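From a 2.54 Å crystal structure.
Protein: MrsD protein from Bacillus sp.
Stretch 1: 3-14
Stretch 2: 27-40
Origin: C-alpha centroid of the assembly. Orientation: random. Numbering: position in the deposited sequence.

Stretch 1, residues 3-14: ISILKDKKLLIG
Stretch 2 27-40: YLLYFKSFFKEIRV

Two parallel strands, 10-14 and 37-40, pair edge to edge, and the helix that passes through Y27 to Y30 ahead of the second strand runs antiparallel to the first, 11.4 Å from it axis to axis, so that leucine, isoleucine and phenylalanine side chains fill the gap. The strand axes lie 4.7 Å apart at -22°, with K10 beside E37, L11 beside I38, L12 beside R39 and I13 beside V40. L11 and I13 carry the ladder: L11 N donates to E37 O, R39 N to L11 O and I13 N to R39 O, each at 2.9 Å and nearly straight. Just before it, K36 N reaches K9 O at 3.0 Å, a weak bond bent to 134°.

Alternation sorts the side chains. L11 (t, p), I13 (m, t), I38 (m, t) and V40 (t) share the helix-facing side; I13 CD1 lies 3.5 Å from L28 CD1, 3.7 Å from I38 CG2 and, at the ring edge, 4.1 Å from F31 CD2. L11 CD2 sits 3.8 Å over the F35 ring centroid, F35 being m with chi2 79°. K10, L12, E37 and R39 take the other face, where R39 NH2 forms a salt bridge with E37 OE1 at 2.9 Å.

Upstream, a type I turn spans I3 to L6, and L6 CB packs 3.9 Å from F35 CE2.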

# COMPACT_ATOMS: atom_id res chain seq x y z
N ILE A 3 23.09 -7.06 -47.20
CA ILE A 3 21.84 -7.12 -46.38
C ILE A 3 21.68 -8.47 -45.70
O ILE A 3 21.22 -8.55 -44.56
CB ILE A 3 20.56 -6.85 -47.25
CG1 ILE A 3 20.39 -5.34 -47.48
CG2 ILE A 3 19.33 -7.41 -46.56
CD1 ILE A 3 21.34 -4.74 -48.51
N SER A 4 22.06 -9.54 -46.39
CA SER A 4 21.95 -10.89 -45.85
C SER A 4 22.99 -11.13 -44.75
O SER A 4 22.99 -12.18 -44.09
CB SER A 4 22.13 -11.92 -46.97
OG SER A 4 23.32 -11.67 -47.71
N ILE A 5 23.87 -10.15 -44.56
CA ILE A 5 24.90 -10.24 -43.54
C ILE A 5 24.30 -10.09 -42.14
O ILE A 5 24.82 -10.61 -41.15
CB ILE A 5 25.99 -9.14 -43.77
CG1 ILE A 5 27.02 -9.16 -42.63
CG2 ILE A 5 25.33 -7.77 -43.88
CD1 ILE A 5 27.83 -10.44 -42.55
N LEU A 6 23.18 -9.37 -42.07
CA LEU A 6 22.50 -9.11 -40.81
C LEU A 6 21.78 -10.35 -40.25
O LEU A 6 21.64 -10.48 -39.03
CB LEU A 6 21.51 -7.95 -40.99
CG LEU A 6 22.12 -6.66 -41.57
CD1 LEU A 6 21.03 -5.63 -41.88
CD2 LEU A 6 23.14 -6.08 -40.60
N LYS A 7 21.34 -11.24 -41.13
CA LYS A 7 20.61 -12.46 -40.73
C LYS A 7 21.27 -13.18 -39.56
O LYS A 7 20.63 -13.97 -38.88
N ASP A 8 22.54 -12.91 -39.32
CA ASP A 8 23.26 -13.56 -38.24
C ASP A 8 23.82 -12.59 -37.19
O ASP A 8 24.84 -12.85 -36.56
CB ASP A 8 24.39 -14.43 -38.82
CG ASP A 8 25.02 -13.81 -40.07
OD1 ASP A 8 25.71 -12.77 -39.93
OD2 ASP A 8 24.80 -14.37 -41.18
N LYS A 9 23.12 -11.47 -37.02
CA LYS A 9 23.52 -10.45 -36.06
C LYS A 9 22.42 -10.20 -35.01
O LYS A 9 21.23 -10.38 -35.27
CB LYS A 9 23.84 -9.14 -36.79
CG LYS A 9 24.99 -9.24 -37.78
CD LYS A 9 26.29 -9.54 -37.05
CE LYS A 9 27.45 -9.79 -38.01
NZ LYS A 9 28.72 -9.85 -37.24
N LYS A 10 22.85 -9.81 -33.81
CA LYS A 10 21.93 -9.52 -32.71
C LYS A 10 21.61 -8.02 -32.69
O LYS A 10 22.51 -7.18 -32.61
CB LYS A 10 22.56 -9.96 -31.38
CG LYS A 10 22.82 -11.45 -31.32
CD LYS A 10 23.55 -11.88 -30.06
CE LYS A 10 23.62 -13.40 -29.99
NZ LYS A 10 24.23 -13.90 -28.72
N LEU A 11 20.33 -7.69 -32.79
CA LEU A 11 19.89 -6.30 -32.80
C LEU A 11 19.18 -5.87 -31.52
O LEU A 11 18.23 -6.53 -31.05
CB LEU A 11 18.95 -6.06 -33.98
CG LEU A 11 18.32 -4.67 -34.01
CD1 LEU A 11 19.41 -3.62 -34.19
CD2 LEU A 11 17.29 -4.60 -35.15
N LEU A 12 19.64 -4.76 -30.96
CA LEU A 12 19.05 -4.19 -29.77
C LEU A 12 18.42 -2.86 -30.16
O LEU A 12 19.08 -1.98 -30.72
CB LEU A 12 20.10 -3.95 -28.68
CG LEU A 12 19.56 -3.29 -27.40
CD1 LEU A 12 18.47 -4.16 -26.80
CD2 LEU A 12 20.70 -3.05 -26.39
N ILE A 13 17.13 -2.73 -29.88
CA ILE A 13 16.43 -1.50 -30.17
C ILE A 13 16.04 -0.78 -28.88
O ILE A 13 15.34 -1.33 -28.02
CB ILE A 13 15.20 -1.80 -31.01
CG1 ILE A 13 15.66 -2.21 -32.40
CG2 ILE A 13 14.28 -0.59 -31.06
CD1 ILE A 13 14.62 -3.02 -33.16
N GLY A 14 16.53 0.45 -28.74
CA GLY A 14 16.21 1.25 -27.57
C GLY A 14 15.04 2.15 -27.90
O GLY A 14 15.12 2.94 -28.84
N TYR A 27 8.18 -1.60 -37.16
CA TYR A 27 9.61 -1.75 -37.38
C TYR A 27 10.04 -3.10 -36.86
O TYR A 27 10.70 -3.87 -37.55
CB TYR A 27 10.39 -0.64 -36.68
CG TYR A 27 10.09 0.75 -37.21
CD1 TYR A 27 8.89 1.41 -36.88
CD2 TYR A 27 10.98 1.39 -38.08
CE1 TYR A 27 8.59 2.68 -37.40
CE2 TYR A 27 10.68 2.65 -38.61
CZ TYR A 27 9.49 3.28 -38.27
OH TYR A 27 9.22 4.52 -38.80
N LEU A 28 9.62 -3.39 -35.64
CA LEU A 28 9.98 -4.64 -34.98
C LEU A 28 9.64 -5.89 -35.78
O LEU A 28 10.48 -6.79 -35.90
CB LEU A 28 9.33 -4.69 -33.58
CG LEU A 28 10.24 -4.56 -32.34
CD1 LEU A 28 11.20 -3.40 -32.50
CD2 LEU A 28 9.38 -4.37 -31.10
N LEU A 29 8.43 -5.95 -36.32
CA LEU A 29 7.99 -7.12 -37.09
C LEU A 29 8.69 -7.20 -38.45
O LEU A 29 8.99 -8.29 -38.95
CB LEU A 29 6.46 -7.11 -37.26
CG LEU A 29 5.65 -7.32 -35.97
CD1 LEU A 29 4.16 -7.17 -36.25
CD2 LEU A 29 5.98 -8.69 -35.37
N TYR A 30 8.97 -6.04 -39.02
CA TYR A 30 9.64 -5.99 -40.31
C TYR A 30 11.09 -6.45 -40.20
O TYR A 30 11.61 -7.11 -41.10
CB TYR A 30 9.57 -4.58 -40.88
CG TYR A 30 10.23 -4.45 -42.23
CD1 TYR A 30 9.65 -5.03 -43.36
CD2 TYR A 30 11.43 -3.76 -42.37
CE1 TYR A 30 10.25 -4.94 -44.60
CE2 TYR A 30 12.05 -3.66 -43.61
CZ TYR A 30 11.46 -4.25 -44.73
OH TYR A 30 12.08 -4.15 -45.95
N PHE A 31 11.74 -6.09 -39.10
CA PHE A 31 13.14 -6.45 -38.87
C PHE A 31 13.34 -7.90 -38.44
O PHE A 31 14.46 -8.41 -38.49
CB PHE A 31 13.75 -5.54 -37.80
CG PHE A 31 13.83 -4.08 -38.18
CD1 PHE A 31 13.74 -3.69 -39.51
CD2 PHE A 31 13.99 -3.11 -37.20
CE1 PHE A 31 13.83 -2.34 -39.86
CE2 PHE A 31 14.08 -1.76 -37.54
CZ PHE A 31 14.00 -1.38 -38.87
N LYS A 32 12.27 -8.54 -38.00
CA LYS A 32 12.32 -9.91 -37.51
C LYS A 32 12.92 -10.93 -38.48
O LYS A 32 13.60 -11.87 -38.06
CB LYS A 32 10.92 -10.38 -37.09
CG LYS A 32 10.88 -11.75 -36.44
CD LYS A 32 9.84 -11.81 -35.34
N SER A 33 12.66 -10.76 -39.77
CA SER A 33 13.17 -11.68 -40.78
C SER A 33 14.59 -11.41 -41.28
O SER A 33 15.19 -12.25 -41.94
CB SER A 33 12.20 -11.77 -41.97
OG SER A 33 11.90 -10.49 -42.51
N PHE A 34 15.13 -10.24 -40.94
CA PHE A 34 16.47 -9.87 -41.39
C PHE A 34 17.58 -10.09 -40.36
O PHE A 34 18.76 -10.13 -40.72
CB PHE A 34 16.48 -8.42 -41.88
CG PHE A 34 15.49 -8.13 -42.99
CD1 PHE A 34 14.18 -7.78 -42.68
CD2 PHE A 34 15.88 -8.20 -44.33
CE1 PHE A 34 13.25 -7.48 -43.70
CE2 PHE A 34 14.96 -7.91 -45.36
CZ PHE A 34 13.65 -7.55 -45.04
N PHE A 35 17.23 -10.22 -39.08
CA PHE A 35 18.24 -10.43 -38.03
C PHE A 35 18.11 -11.74 -37.31
O PHE A 35 17.04 -12.35 -37.28
CB PHE A 35 18.20 -9.32 -36.98
CG PHE A 35 18.34 -7.95 -37.54
CD1 PHE A 35 17.25 -7.31 -38.13
CD2 PHE A 35 19.58 -7.30 -37.50
CE1 PHE A 35 17.38 -6.03 -38.67
CE2 PHE A 35 19.73 -6.02 -38.04
CZ PHE A 35 18.63 -5.38 -38.63
N LYS A 36 19.21 -12.16 -36.70
CA LYS A 36 19.27 -13.41 -35.96
C LYS A 36 18.34 -13.36 -34.75
O LYS A 36 17.64 -14.33 -34.45
CB LYS A 36 20.70 -13.68 -35.49
CG LYS A 36 20.86 -14.99 -34.69
CD LYS A 36 22.30 -15.21 -34.20
N GLU A 37 18.35 -12.23 -34.06
CA GLU A 37 17.53 -12.05 -32.88
C GLU A 37 17.40 -10.54 -32.58
O GLU A 37 18.36 -9.78 -32.80
CB GLU A 37 18.18 -12.79 -31.71
CG GLU A 37 17.33 -12.92 -30.45
CD GLU A 37 18.09 -13.55 -29.28
OE1 GLU A 37 17.58 -13.45 -28.13
OE2 GLU A 37 19.18 -14.15 -29.52
N ILE A 38 16.23 -10.13 -32.11
CA ILE A 38 15.95 -8.74 -31.78
C ILE A 38 15.40 -8.57 -30.36
O ILE A 38 14.40 -9.21 -29.98
CB ILE A 38 14.90 -8.12 -32.70
CG1 ILE A 38 15.26 -8.35 -34.17
CG2 ILE A 38 14.75 -6.64 -32.37
CD1 ILE A 38 14.23 -7.76 -35.14
N ARG A 39 16.03 -7.70 -29.59
CA ARG A 39 15.58 -7.41 -28.24
C ARG A 39 15.35 -5.91 -28.10
O ARG A 39 15.84 -5.12 -28.91
CB ARG A 39 16.60 -7.88 -27.21
CG ARG A 39 16.61 -9.37 -27.04
CD ARG A 39 17.70 -9.82 -26.09
NE ARG A 39 17.77 -11.28 -26.03
CZ ARG A 39 18.73 -11.96 -25.41
NH1 ARG A 39 19.71 -11.33 -24.77
NH2 ARG A 39 18.71 -13.28 -25.45
N VAL A 40 14.64 -5.52 -27.05
CA VAL A 40 14.37 -4.12 -26.82
C VAL A 40 14.75 -3.67 -25.41
O VAL A 40 14.71 -4.45 -24.46
CB VAL A 40 12.88 -3.84 -27.07
CG1 VAL A 40 12.50 -2.44 -26.60
CG2 VAL A 40 12.58 -4.01 -28.55